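Local coordinates for reticulocyte binding protein (PDB 3FAX) that probably hydrolyses alpha-1,6-glucosidic linkages of branched alpha-glucans, as type I pullulanases do, and holds glucose units in its alpha-amylase-type barrel, at residues A[159-164]-A[172-177]; A[320-325]-A[345-350]; A[410-415]-A[492-497]; A[484-489]-A[514-519]; A[597-602]-A[805-810]. All coordinates share one frame; numbering follows the deposited sequence. Where two conformers were deposited one is given.

Interaction 1 of 5, residues A[159-164]-A[172-177]; sequences TMIIYD and VATTPL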
# COMPACT_ATOMS: atom_id res chain seq x y z
N THR A 159 -15.51 22.49 20.47
CA THR A 159 -16.91 22.11 20.56
C THR A 159 -17.20 20.95 19.61
O THR A 159 -16.77 20.97 18.46
CB THR A 159 -17.84 23.28 20.20
OG1 THR A 159 -17.49 24.44 20.97
CG2 THR A 159 -19.30 22.92 20.48
N MET A 160 -17.91 19.93 20.11
CA MET A 160 -18.42 18.85 19.26
C MET A 160 -19.74 19.32 18.68
O MET A 160 -20.54 19.92 19.39
CB MET A 160 -18.66 17.57 20.06
CG MET A 160 -19.31 16.43 19.26
SD MET A 160 -19.62 14.91 20.20
CE MET A 160 -17.98 14.21 20.39
N ILE A 161 -19.95 19.05 17.40
CA ILE A 161 -21.22 19.33 16.75
C ILE A 161 -21.82 17.98 16.39
O ILE A 161 -21.13 17.16 15.79
CB ILE A 161 -21.04 20.19 15.48
CG1 ILE A 161 -20.28 21.48 15.82
CG2 ILE A 161 -22.40 20.51 14.85
CD1 ILE A 161 -19.93 22.33 14.60
N ILE A 162 -23.07 17.74 16.76
CA ILE A 162 -23.69 16.42 16.55
C ILE A 162 -24.83 16.50 15.53
O ILE A 162 -25.68 17.40 15.60
CB ILE A 162 -24.21 15.81 17.88
CG1 ILE A 162 -23.08 15.70 18.91
CG2 ILE A 162 -24.85 14.44 17.64
CD1 ILE A 162 -23.49 14.99 20.23
N TYR A 163 -24.86 15.55 14.59
CA TYR A 163 -25.80 15.59 13.47
C TYR A 163 -26.70 14.35 13.45
O TYR A 163 -26.32 13.28 13.93
CB TYR A 163 -25.06 15.71 12.13
CG TYR A 163 -24.04 16.83 12.05
CD1 TYR A 163 -24.31 18.02 11.37
CD2 TYR A 163 -22.78 16.70 12.64
CE1 TYR A 163 -23.36 19.04 11.28
CE2 TYR A 163 -21.83 17.71 12.56
CZ TYR A 163 -22.12 18.88 11.88
OH TYR A 163 -21.16 19.87 11.81
N ASP A 164 -27.89 14.51 12.87
CA ASP A 164 -28.92 13.47 12.92
C ASP A 164 -28.48 12.20 12.22
O ASP A 164 -27.97 12.25 11.10
CB ASP A 164 -30.24 13.98 12.31
CG ASP A 164 -31.44 13.10 12.64
OD1 ASP A 164 -31.25 11.91 12.97
OD2 ASP A 164 -32.58 13.60 12.57
N VAL A 172 -28.11 18.40 15.47
CA VAL A 172 -28.98 17.98 16.57
C VAL A 172 -28.57 18.57 17.93
O VAL A 172 -29.43 18.87 18.75
CB VAL A 172 -29.06 16.43 16.66
CG1 VAL A 172 -29.15 15.96 18.10
CG2 VAL A 172 -30.24 15.92 15.84
N ALA A 173 -27.26 18.72 18.16
CA ALA A 173 -26.73 19.17 19.46
C ALA A 173 -25.26 19.59 19.38
O ALA A 173 -24.56 19.29 18.40
CB ALA A 173 -26.88 18.06 20.48
N THR A 174 -24.81 20.29 20.42
CA THR A 174 -23.41 20.68 20.56
C THR A 174 -22.98 20.62 22.03
O THR A 174 -23.81 20.68 22.92
CB THR A 174 -23.17 22.10 20.00
OG1 THR A 174 -23.86 23.05 20.81
CG2 THR A 174 -23.65 22.21 18.56
N THR A 175 -21.67 20.49 22.28
CA THR A 175 -21.14 20.43 23.65
C THR A 175 -19.70 20.90 23.66
O THR A 175 -18.91 20.51 22.80
CB THR A 175 -21.14 18.99 24.22
OG1 THR A 175 -22.31 18.28 23.78
CG2 THR A 175 -21.13 19.01 25.74
N PRO A 176 -19.33 21.74 24.65
CA PRO A 176 -17.92 22.10 24.77
C PRO A 176 -17.14 20.96 25.42
O PRO A 176 -17.70 20.23 26.24
CB PRO A 176 -17.94 23.33 25.68
CG PRO A 176 -19.17 23.17 26.52
CD PRO A 176 -20.15 22.36 25.70
N LEU A 177 -15.88 20.81 25.04
CA LEU A 177 -15.01 19.79 25.63
C LEU A 177 -14.06 20.45 26.63
O LEU A 177 -13.78 21.65 26.53
CB LEU A 177 -14.19 19.08 24.56
CG LEU A 177 -14.88 18.42 23.35
CD1 LEU A 177 -14.07 17.18 22.91
CD2 LEU A 177 -16.31 18.05 23.62
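Ile162 grips the partner strand at its bulge: its O accepts from Val172 N at 2.6 Å and, less directly, from Ala173 N at 3.3 Å, while Ile162 N gives a bond of 2.7 Å to Ala173 O. Two residues facing one make this a classic beta bulge. Past it the strands run regularly, with Met160 N bonded to Thr175 O (2.9 Å) and Thr175 N to Met160 O (3.2 Å). The pair forms an antiparallel hairpin within the carbohydrate-binding module 48 domain, a beta-sandwich type. The tight part is Met160 and Ile162, packed under Leu189, with Leu193 also on Ile162, whose CB stands 4.4 Å from Ala173 CB. With CG anti to the backbone N (chi1 175°), the side chain of Met160 packs on Phe243 and Tyr205, and its CB meets Leu177 CD2 at 4.3 Å. On the other face Thr174 and Pro176 of the outer strand are exposed, though Ile161 beside them is buried; there Thr159 CG2 lies against Thr174 CB and, at 3.4 Å, Thr175 O.

Interaction 2 of 5, residues A[320-325]-A[345-350]; sequences SYFYVN and GYDPQS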
# COMPACT_ATOMS: atom_id res chain seq x y z
N SER A 320 -11.52 4.74 4.43
CA SER A 320 -12.20 5.84 3.75
C SER A 320 -11.23 6.67 2.94
O SER A 320 -10.17 7.04 3.44
CB SER A 320 -12.94 6.73 4.76
OG SER A 320 -13.29 7.98 4.18
N TYR A 321 -11.59 6.94 1.69
CA TYR A 321 -10.88 7.86 0.81
C TYR A 321 -11.81 8.97 0.34
O TYR A 321 -13.03 8.79 0.31
CB TYR A 321 -10.27 7.14 -0.40
CG TYR A 321 -11.18 6.15 -1.11
CD1 TYR A 321 -12.06 6.57 -2.11
CD2 TYR A 321 -11.14 4.79 -0.81
CE1 TYR A 321 -12.87 5.67 -2.78
CE2 TYR A 321 -11.95 3.88 -1.47
CZ TYR A 321 -12.82 4.32 -2.46
OH TYR A 321 -13.63 3.42 -3.12
N PHE A 322 -11.23 10.10 -0.05
CA PHE A 322 -11.95 11.36 -0.16
C PHE A 322 -12.80 11.52 -1.43
O PHE A 322 -13.99 11.81 -1.33
CB PHE A 322 -10.95 12.53 -0.04
CG PHE A 322 -11.60 13.87 0.16
CD1 PHE A 322 -11.75 14.40 1.44
CD2 PHE A 322 -12.08 14.59 -0.93
CE1 PHE A 322 -12.36 15.63 1.63
CE2 PHE A 322 -12.69 15.83 -0.75
CZ PHE A 322 -12.83 16.35 0.53
N TYR A 323 -12.20 11.37 -2.60
CA TYR A 323 -12.89 11.70 -3.86
C TYR A 323 -13.87 10.62 -4.35
O TYR A 323 -13.51 9.78 -5.17
CB TYR A 323 -11.88 12.06 -4.96
CG TYR A 323 -11.33 13.45 -4.80
CD1 TYR A 323 -10.00 13.66 -4.43
CD2 TYR A 323 -12.14 14.56 -4.99
CE1 TYR A 323 -9.49 14.94 -4.28
CE2 TYR A 323 -11.65 15.84 -4.84
CZ TYR A 323 -10.32 16.02 -4.48
OH TYR A 323 -9.84 17.30 -4.33
N VAL A 324 -15.10 10.68 -3.84
CA VAL A 324 -16.13 9.69 -4.17
C VAL A 324 -17.53 10.16 -3.84
O VAL A 324 -17.72 11.03 -3.00
CB VAL A 324 -15.93 8.37 -3.40
CG1 VAL A 324 -15.12 7.41 -4.22
CG2 VAL A 324 -15.31 8.62 -2.02
N ASN A 325 -18.49 9.54 -4.52
CA ASN A 325 -19.89 9.61 -4.15
C ASN A 325 -20.31 8.19 -3.79
O ASN A 325 -20.57 7.37 -4.67
CB ASN A 325 -20.73 10.14 -5.31
CG ASN A 325 -22.22 10.17 -5.00
OD1 ASN A 325 -22.63 10.06 -3.85
ND2 ASN A 325 -23.03 10.32 -6.03
N GLY A 345 -8.29 4.43 -4.22
CA GLY A 345 -8.40 4.76 -2.81
C GLY A 345 -7.15 5.35 -2.21
O GLY A 345 -7.00 5.31 -0.99
N TYR A 346 -6.28 5.92 -3.05
CA TYR A 346 -5.00 6.46 -2.61
C TYR A 346 -5.07 7.96 -2.31
O TYR A 346 -4.08 8.67 -2.50
CB TYR A 346 -3.90 6.13 -3.63
CG TYR A 346 -3.62 4.65 -3.72
CD1 TYR A 346 -3.13 3.96 -2.62
CD2 TYR A 346 -3.89 3.93 -4.88
CE1 TYR A 346 -2.89 2.60 -2.68
CE2 TYR A 346 -3.66 2.56 -4.94
CZ TYR A 346 -3.16 1.90 -3.84
OH TYR A 346 -2.93 0.54 -3.88
N ASP A 347 -6.22 8.43 -1.85
CA ASP A 347 -6.34 9.79 -1.29
C ASP A 347 -7.05 9.70 0.07
O ASP A 347 -8.26 9.92 0.17
CB ASP A 347 -7.03 10.77 -2.26
CG ASP A 347 -8.41 10.32 -2.70
OD1 ASP A 347 -8.54 9.22 -3.29
OD2 ASP A 347 -9.37 11.09 -2.49
N PRO A 348 -6.29 9.35 1.12
CA PRO A 348 -6.91 8.97 2.39
C PRO A 348 -7.65 10.08 3.13
O PRO A 348 -7.16 11.19 3.22
CB PRO A 348 -5.72 8.49 3.23
CG PRO A 348 -4.71 8.11 2.23
CD PRO A 348 -4.83 9.13 1.17
N GLN A 349 -8.81 9.72 3.67
CA GLN A 349 -9.61 10.63 4.48
C GLN A 349 -9.54 10.24 5.95
O GLN A 349 -9.42 11.09 6.82
CB GLN A 349 -11.06 10.63 4.00
CG GLN A 349 -11.98 11.50 4.82
CD GLN A 349 -13.25 11.82 4.08
OE1 GLN A 349 -13.87 10.93 3.49
NE2 GLN A 349 -13.64 13.08 4.10
N SER A 350 -9.61 8.95 6.22
CA SER A 350 -9.51 8.43 7.59
C SER A 350 -8.56 7.25 7.61
O SER A 350 -8.41 6.54 6.61
CB SER A 350 -10.89 8.00 8.09
OG SER A 350 -10.87 7.69 9.47
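Tyr321 lays one face of its ring over the CA of Gly345, which sits 3.8 Å from the ring centroid and 28° off the normal in a CH-pi contact. The ring gets there with CG wedged between the backbone N and the carbonyl carbon (chi1 46°), and its hydroxyl goes on to bond Tyr358. Next along, the backbones clasp each other: Phe322 N meets Asp347 O head-on at 3.0 Å, and Gln349 N bonds Ser320 O at 3.0 Å. In the conformer described, one of two modelled, Asp347 turns its carboxylate back so that the syn lone pair of OD2 takes Tyr323 N at 2.8 Å, with a weak second bond from Phe322 N; OD1 is held by Asn343. Tyr323 centres an inverse gamma turn, and Phe322 CD2 lies over the centre of one face of the Tyr323 ring. The Gln349 side chain runs beside Ser320 and the Phe322 ring. All this lies in the long loop after barrel strand 312-315, where residues 345-348 end the YNWGYDP sequence that marks type I pullulanases.

Interaction 3 of 5, residues A[410-415]-A[492-497]; sequences HFMNED and QGDQGK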
# COMPACT_ATOMS: atom_id res chain seq x y z
N HIS A 410 2.12 16.81 10.08
CA HIS A 410 2.81 16.56 8.81
C HIS A 410 4.31 16.74 8.96
O HIS A 410 4.77 17.39 9.89
CB HIS A 410 2.25 17.48 7.73
CG HIS A 410 0.77 17.38 7.58
ND1 HIS A 410 -0.08 18.41 7.91
CD2 HIS A 410 -0.01 16.35 7.18
CE1 HIS A 410 -1.32 18.03 7.69
NE2 HIS A 410 -1.31 16.79 7.25
N PHE A 411 5.08 16.13 8.07
CA PHE A 411 6.49 16.48 7.93
C PHE A 411 6.53 17.96 7.57
O PHE A 411 5.60 18.49 6.97
CB PHE A 411 7.19 15.65 6.85
CG PHE A 411 7.60 14.28 7.30
CD1 PHE A 411 8.30 14.09 8.48
CD2 PHE A 411 7.29 13.16 6.53
CE1 PHE A 411 8.68 12.81 8.90
CE2 PHE A 411 7.67 11.88 6.94
CZ PHE A 411 8.37 11.72 8.13
N MET A 412 7.60 18.64 7.97
CA MET A 412 7.62 20.10 7.90
C MET A 412 8.87 20.65 7.24
O MET A 412 9.91 19.99 7.18
CB MET A 412 7.49 20.69 9.32
CG MET A 412 6.06 20.97 9.72
SD MET A 412 5.86 21.37 11.46
CE MET A 412 6.15 19.76 12.20
N ASN A 413 8.73 21.87 6.74
CA ASN A 413 9.87 22.67 6.33
C ASN A 413 10.34 23.43 7.57
O ASN A 413 9.64 23.47 8.58
CB ASN A 413 9.46 23.62 5.20
CG ASN A 413 8.93 22.86 3.98
OD1 ASN A 413 9.71 22.14 3.33
ND2 ASN A 413 7.72 22.99 3.68
N GLU A 414 11.53 24.03 7.50
CA GLU A 414 12.13 24.70 8.67
C GLU A 414 11.31 25.88 9.21
O GLU A 414 11.50 26.29 10.35
CB GLU A 414 13.56 25.15 8.38
CG GLU A 414 14.60 24.02 8.44
CD GLU A 414 15.96 24.42 7.89
OE1 GLU A 414 16.29 25.64 7.90
OE2 GLU A 414 16.70 23.51 7.44
N ASP A 415 10.38 26.40 8.40
CA ASP A 415 9.52 27.52 8.80
C ASP A 415 8.16 27.11 9.38
O ASP A 415 7.33 27.97 9.67
CB ASP A 415 9.30 28.47 7.61
CG ASP A 415 8.65 27.79 6.42
OD1 ASP A 415 8.24 28.50 5.47
OD2 ASP A 415 8.56 26.53 6.41
N GLN A 492 11.46 12.02 2.32
CA GLN A 492 11.59 13.48 2.39
C GLN A 492 11.78 13.95 3.83
O GLN A 492 12.73 14.67 4.14
CB GLN A 492 10.34 14.16 1.81
CG GLN A 492 10.20 14.08 0.30
CD GLN A 492 11.44 14.56 -0.44
OE1 GLN A 492 11.81 14.01 -1.47
NE2 GLN A 492 12.10 15.58 0.10
N GLY A 493 10.84 13.58 4.69
CA GLY A 493 10.92 13.87 6.12
C GLY A 493 10.86 15.34 6.45
O GLY A 493 10.41 16.15 5.63
N ASP A 494 11.30 15.69 7.66
CA ASP A 494 11.42 17.09 8.07
C ASP A 494 12.68 17.65 7.44
O ASP A 494 13.72 16.98 7.42
CB ASP A 494 11.47 17.22 9.60
CG ASP A 494 10.14 16.90 10.27
OD1 ASP A 494 9.09 17.38 9.80
OD2 ASP A 494 10.15 16.18 11.29
N GLN A 495 12.60 18.88 6.95
CA GLN A 495 13.66 19.48 6.13
C GLN A 495 15.09 19.13 6.56
O GLN A 495 15.78 18.38 5.86
CB GLN A 495 13.49 20.99 6.04
CG GLN A 495 14.54 21.68 5.18
CD GLN A 495 14.00 22.86 4.39
OE1 GLN A 495 13.04 23.53 4.80
NE2 GLN A 495 14.61 23.12 3.23
N GLY A 496 15.53 19.65 7.70
CA GLY A 496 16.92 19.46 8.13
C GLY A 496 17.16 18.28 9.06
O GLY A 496 18.20 18.23 9.72
N LYS A 497 16.23 17.33 9.10
CA LYS A 497 16.29 16.22 10.05
C LYS A 497 16.17 14.87 9.35
O LYS A 497 15.07 14.31 9.26
CB LYS A 497 15.18 16.37 11.11
CG LYS A 497 15.33 17.61 11.98
CD LYS A 497 14.03 18.00 12.68
CE LYS A 497 14.20 19.30 13.47
NZ LYS A 497 12.96 19.74 14.17
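His410 to Glu414 and Gly493 to Gly496 run alongside in nearly the same direction, 15° apart end to end, without being strands. One backbone bond joins them, Gln495 N to Met412 O at 2.9 Å; Gln495 lies within a type I turn from Asp494 to Lys497, closed by Lys497 N on Asp494 O. Side chains supply the bonds to either side of that link. Asp494, its CG anti to the carbonyl carbon (chi1 -70°), swings OD1 back to Met412 N at 2.7 Å, while OD2 goes to His431, so both carboxylate oxygens are used in a buried place. The same OD1 lies in the plane of the Phe411 ring, at its edge. Over the face of that ring sits Gly493 CA, 3.5 Å from the centroid and only 9° off the normal. At the exposed end Gln495 OE1 accepts Glu414 N at 3.1 Å in the carbonyl plane, on a lone pair, and Glu414 crosses the Gln495 chain, bringing OE2 to 3.6 Å from its CG. Helix 122-129 covers Met412 and Asp494 with Trp122, and Arg419 ties Gly493 O to Asn413 OD1. Such bracing between long loops that follow different strands, here 385-390 and 482-485, belongs to the elaborated beta-alpha loops of the alpha-amylase (beta/alpha)8 barrel.

Interaction 4 of 5, residues A[484-489]-A[514-519]; sequences IGEGWR and GVFSDD. With GLC (alpha-D-glucopyranose), chain B.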
# COMPACT_ATOMS: atom_id res chain seq x y z
N ILE A 484 4.14 -6.22 4.12
CA ILE A 484 4.97 -5.84 2.98
C ILE A 484 4.79 -4.34 2.72
O ILE A 484 3.96 -3.70 3.37
CB ILE A 484 4.67 -6.69 1.73
CG1 ILE A 484 3.27 -6.39 1.19
CG2 ILE A 484 4.84 -8.19 2.04
CD1 ILE A 484 2.84 -7.30 0.05
N GLY A 485 5.57 -3.79 1.80
CA GLY A 485 5.39 -2.39 1.40
C GLY A 485 6.24 -1.98 0.22
O GLY A 485 7.20 -2.66 -0.12
N GLU A 486 5.87 -0.87 -0.41
CA GLU A 486 6.67 -0.29 -1.48
C GLU A 486 7.87 0.42 -0.85
O GLU A 486 7.70 1.49 -0.26
CB GLU A 486 5.87 0.73 -2.26
CG GLU A 486 4.69 0.22 -3.04
CD GLU A 486 4.13 1.30 -3.96
OE1 GLU A 486 3.51 2.28 -3.46
OE2 GLU A 486 4.33 1.19 -5.19
N GLY A 487 9.07 -0.15 -0.99
CA GLY A 487 10.29 0.43 -0.41
C GLY A 487 11.08 1.36 -1.33
O GLY A 487 12.30 1.43 -1.24
N TRP A 488 10.40 2.10 -2.20
CA TRP A 488 11.09 3.02 -3.10
C TRP A 488 11.80 4.14 -2.30
O TRP A 488 11.22 4.73 -1.38
CB TRP A 488 10.13 3.65 -4.10
CG TRP A 488 9.04 2.78 -4.65
CD1 TRP A 488 7.72 3.08 -4.71
CD2 TRP A 488 9.18 1.48 -5.24
NE1 TRP A 488 7.02 2.05 -5.28
CE2 TRP A 488 7.89 1.06 -5.63
CE3 TRP A 488 10.26 0.63 -5.48
CZ2 TRP A 488 7.66 -0.17 -6.23
CZ3 TRP A 488 10.04 -0.58 -6.09
CH2 TRP A 488 8.74 -0.98 -6.46
N ARG A 489 13.04 4.44 -2.67
CA ARG A 489 13.82 5.49 -1.98
C ARG A 489 13.28 6.88 -2.27
O ARG A 489 13.82 7.62 -3.11
CB ARG A 489 15.28 5.40 -2.38
CG ARG A 489 15.93 4.09 -2.02
CD ARG A 489 17.31 3.98 -2.61
NE ARG A 489 17.82 2.62 -2.46
CZ ARG A 489 17.58 1.62 -3.30
NH1 ARG A 489 16.83 1.80 -4.39
NH2 ARG A 489 18.10 0.42 -3.06
N GLY A 514 8.70 -7.01 4.35
CA GLY A 514 9.27 -7.25 3.02
C GLY A 514 8.98 -6.13 2.03
O GLY A 514 8.03 -5.35 2.21
N VAL A 515 9.78 -6.04 0.96
CA VAL A 515 9.57 -5.00 -0.05
C VAL A 515 9.51 -5.53 -1.48
O VAL A 515 10.21 -6.47 -1.85
CB VAL A 515 10.63 -3.88 0.02
CG1 VAL A 515 10.55 -3.17 1.38
CG2 VAL A 515 12.03 -4.41 -0.27
N PHE A 516 8.65 -4.88 -2.27
CA PHE A 516 8.54 -5.18 -3.69
C PHE A 516 9.89 -5.08 -4.37
O PHE A 516 10.65 -4.13 -4.14
CB PHE A 516 7.55 -4.24 -4.36
CG PHE A 516 6.11 -4.53 -4.03
CD1 PHE A 516 5.43 -5.56 -4.68
CD2 PHE A 516 5.44 -3.77 -3.08
CE1 PHE A 516 4.09 -5.83 -4.38
CE2 PHE A 516 4.11 -4.03 -2.78
CZ PHE A 516 3.43 -5.07 -3.42
N SER A 517 10.17 -6.07 -5.21
CA SER A 517 11.40 -6.15 -5.99
C SER A 517 11.14 -5.62 -7.39
O SER A 517 10.66 -6.34 -8.25
CB SER A 517 11.88 -7.60 -6.05
OG SER A 517 13.17 -7.69 -6.62
N ASP A 518 11.47 -4.34 -7.61
CA ASP A 518 11.39 -3.76 -8.95
C ASP A 518 12.49 -4.30 -9.87
O ASP A 518 12.37 -4.22 -11.09
CB ASP A 518 11.41 -2.22 -8.90
CG ASP A 518 12.57 -1.63 -8.09
OD1 ASP A 518 13.03 -2.27 -7.12
OD2 ASP A 518 13.00 -0.52 -8.43
N ASP A 519 13.55 -4.87 -9.29
CA ASP A 519 14.65 -5.43 -10.09
C ASP A 519 14.19 -6.65 -10.88
O ASP A 519 14.45 -6.76 -12.09
CB ASP A 519 15.86 -5.81 -9.22
CG ASP A 519 17.15 -5.87 -10.01
OD1 ASP A 519 17.50 -4.83 -10.61
OD2 ASP A 519 17.81 -6.94 -10.03
C1 GLC B . 11.66 3.41 -8.66
C2 GLC B . 10.79 2.17 -8.83
C3 GLC B . 9.43 2.53 -9.39
C4 GLC B . 8.80 3.62 -8.54
C5 GLC B . 9.74 4.82 -8.46
C6 GLC B . 9.11 5.93 -7.63
O2 GLC B . 11.40 1.25 -9.71
O3 GLC B . 8.59 1.40 -9.40
O4 GLC B . 7.60 4.00 -9.16
O5 GLC B . 10.97 4.40 -7.90
O6 GLC B . 10.09 6.82 -7.17
O HOH W 1 9.77 -2.24 -2.73
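Asp518, its CG set between the backbone N and the carbonyl carbon (chi1 52°), and Trp488, its CG anti to the carbonyl carbon (chi1 -38°), bring carboxylate and indole together, Asp518 CG being 3.4 Å from Trp488 CZ3 with the planes 64° apart. Asp518 OD2 takes a 2.7 Å bond from O2 of a bound glucose, whose O3 lies 3.6 Å above one indole face; Asp518 OD1 is fixed by Gln504 and Asn557. On the opposite face are Glu486 CB and a water linking Gly487 N to Phe516 O. The indole NE1 bonds Glu486 OE2 at 2.8 Å, from above the carboxylate plane. Trp488 and Asp518 thus form part of the wall of a site holding glucose units. Earlier in both segments, Gly485 N bonds Gly514 O at 2.9 Å, pairing parallel barrel strands 482-485 and 513-517. Phe516 packs on Ile484 (CZ to CD1 4.2 Å), Val567 of strand 566-568 and Phe616 of strand 614-618; Ser517 is at the N-cap position of helix 518-525.

Interaction 5 of 5, residues A[597-602]-A[805-810]; sequences IHRRLR and PLTAIV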
# COMPACT_ATOMS: atom_id res chain seq x y z
N ILE A 597 1.71 -13.84 -26.86
CA ILE A 597 1.67 -13.02 -25.65
C ILE A 597 1.39 -13.87 -24.41
O ILE A 597 2.03 -13.69 -23.37
CB ILE A 597 0.59 -11.92 -25.78
CG1 ILE A 597 0.97 -10.93 -26.88
CG2 ILE A 597 0.40 -11.20 -24.45
CD1 ILE A 597 -0.21 -10.15 -27.42
N HIS A 598 0.45 -14.80 -24.54
CA HIS A 598 0.08 -15.67 -23.43
C HIS A 598 1.15 -16.68 -23.10
O HIS A 598 1.38 -16.97 -21.92
CB HIS A 598 -1.25 -16.38 -23.71
CG HIS A 598 -2.44 -15.60 -23.28
ND1 HIS A 598 -3.10 -15.87 -22.10
CD2 HIS A 598 -3.08 -14.55 -23.84
CE1 HIS A 598 -4.11 -15.02 -21.96
NE2 HIS A 598 -4.11 -14.21 -23.01
N ARG A 599 1.82 -17.21 -24.12
CA ARG A 599 2.96 -18.09 -23.90
C ARG A 599 4.05 -17.37 -23.10
O ARG A 599 4.60 -17.94 -22.17
CB ARG A 599 3.52 -18.65 -25.22
CG ARG A 599 2.73 -19.86 -25.74
CD ARG A 599 3.24 -20.38 -27.10
NE ARG A 599 4.34 -21.33 -26.96
CZ ARG A 599 4.21 -22.61 -26.59
NH1 ARG A 599 3.03 -23.13 -26.29
NH2 ARG A 599 5.29 -23.39 -26.50
N ARG A 600 4.32 -16.11 -23.45
CA ARG A 600 5.28 -15.28 -22.72
C ARG A 600 4.81 -14.94 -21.30
O ARG A 600 5.61 -14.89 -20.37
CB ARG A 600 5.53 -13.98 -23.47
CG ARG A 600 6.31 -14.14 -24.76
CD ARG A 600 6.38 -12.82 -25.51
NE ARG A 600 7.09 -12.94 -26.77
CZ ARG A 600 8.41 -13.04 -26.91
NH1 ARG A 600 9.21 -13.03 -25.85
NH2 ARG A 600 8.93 -13.15 -28.11
N LEU A 601 3.52 -14.68 -21.16
CA LEU A 601 2.93 -14.33 -19.87
C LEU A 601 3.07 -15.49 -18.87
O LEU A 601 3.46 -15.28 -17.72
CB LEU A 601 1.46 -13.95 -20.06
CG LEU A 601 0.66 -13.40 -18.88
CD1 LEU A 601 -0.61 -12.70 -19.39
CD2 LEU A 601 0.32 -14.51 -17.90
N ARG A 602 2.78 -16.70 -19.33
CA ARG A 602 2.92 -17.89 -18.48
C ARG A 602 4.36 -18.10 -18.00
O ARG A 602 4.59 -18.60 -16.90
CB ARG A 602 2.38 -19.13 -19.22
CG ARG A 602 0.85 -19.11 -19.39
CD ARG A 602 0.29 -20.40 -20.00
NE ARG A 602 0.31 -20.38 -21.46
CZ ARG A 602 -0.75 -20.40 -22.27
NH1 ARG A 602 -2.00 -20.43 -21.81
NH2 ARG A 602 -0.56 -20.40 -23.58
N PRO A 805 10.35 -22.95 -28.29
CA PRO A 805 10.42 -21.52 -28.00
C PRO A 805 9.25 -21.07 -27.12
O PRO A 805 8.16 -21.63 -27.23
CB PRO A 805 10.32 -20.86 -29.39
CG PRO A 805 10.27 -21.97 -30.39
CD PRO A 805 9.91 -23.21 -29.67
N LEU A 806 9.49 -20.08 -26.27
CA LEU A 806 8.44 -19.53 -25.41
C LEU A 806 7.75 -20.64 -24.61
O LEU A 806 6.52 -20.76 -24.62
CB LEU A 806 7.42 -18.74 -26.24
CG LEU A 806 7.95 -17.61 -27.13
CD1 LEU A 806 6.79 -16.85 -27.79
CD2 LEU A 806 8.84 -16.63 -26.36
N THR A 807 8.54 -21.47 -23.93
CA THR A 807 8.01 -22.62 -23.21
C THR A 807 8.73 -22.82 -21.89
O THR A 807 9.93 -22.58 -21.80
CB THR A 807 8.18 -23.91 -24.03
OG1 THR A 807 7.90 -23.64 -25.42
CG2 THR A 807 7.27 -25.02 -23.52
N ALA A 808 7.99 -23.26 -20.87
CA ALA A 808 8.56 -23.58 -19.56
C ALA A 808 8.40 -25.06 -19.24
O ALA A 808 7.35 -25.66 -19.50
CB ALA A 808 7.89 -22.74 -18.48
N ILE A 809 9.45 -25.65 -18.66
CA ILE A 809 9.45 -27.06 -18.27
C ILE A 809 9.85 -27.17 -16.81
O ILE A 809 10.78 -26.48 -16.38
CB ILE A 809 10.46 -27.89 -19.12
CG1 ILE A 809 10.16 -27.78 -20.61
CG2 ILE A 809 10.45 -29.37 -18.69
CD1 ILE A 809 8.72 -28.13 -20.98
N VAL A 810 9.15 -28.01 -16.05
CA VAL A 810 9.56 -28.33 -14.69
C VAL A 810 9.61 -29.84 -14.52
O VAL A 810 8.66 -30.53 -14.86
CB VAL A 810 8.63 -27.74 -13.63
CG1 VAL A 810 9.14 -28.07 -12.23
CG2 VAL A 810 8.52 -26.23 -13.80
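Arg599 of helix 594-609 reaches over to Leu806 and Thr807, which with Asn754 form a G1 beta bulge at the start of strand 807-813. The helix belongs to the barrel domain and the strand to the antiparallel C-terminal sheet, so this is an interface between domains. Arg599 starts with CB 4.0 Å from Leu806 CB, its CG anti to the carbonyl carbon. CG and CD then travel past Leu806 O, and a bend at chi3 (86°) brings the guanidinium alongside the Thr807 side chain. NE comes to 3.2 Å from Leu806 O, at an angle too poor for a hydrogen bond. NH2 has two weak bonds, one in the guanidinium plane to Pro805 O at 3.4 Å and one to Thr807 OG1 at 2.8 Å. Next along the helix, Arg600 stretches out from CG to NE, and Leu806 places its CD2 methyl over the centre of that guanidinium face, 3.6 Å above the plane; NH1 of Arg600 is bonded to Ile537 O. Leu806 has the left-handed helical conformation usual at the first position of a G1 bulge, and its side chain points at the helix. Ala808, further along, rests on Leu603 and Val606 of the same helix. Thr807 OG1 meanwhile gives its own proton to Pro805 O at 2.7 Å, approaching from 68° out of the carbonyl plane.

Overall arrangement
Interaction 4 is the most central, fully buried among parallel barrel strands and beside bound sugar; interaction 2, also buried, lies in the long loop after barrel strand 312-315, its nearest atoms about 6 Å away. Interactions 1 and 3 are only partly buried. Segments 484-489 and 492-497 adjoin in the sequence, yet the centres of interactions 3 and 4 lie about 24 Å apart. Interaction 1 lies in the N-terminal-side beta domain; interaction 5 joins a barrel helix to the C-terminal sheet, about 63 Å away between centres. The chemistry follows place: antiparallel backbone pairing, with one bulge, in 1, carboxylate-to-backbone bonds in loop interactions 2 and 3, aromatic and sugar contacts in 4, guanidinium groups in 5.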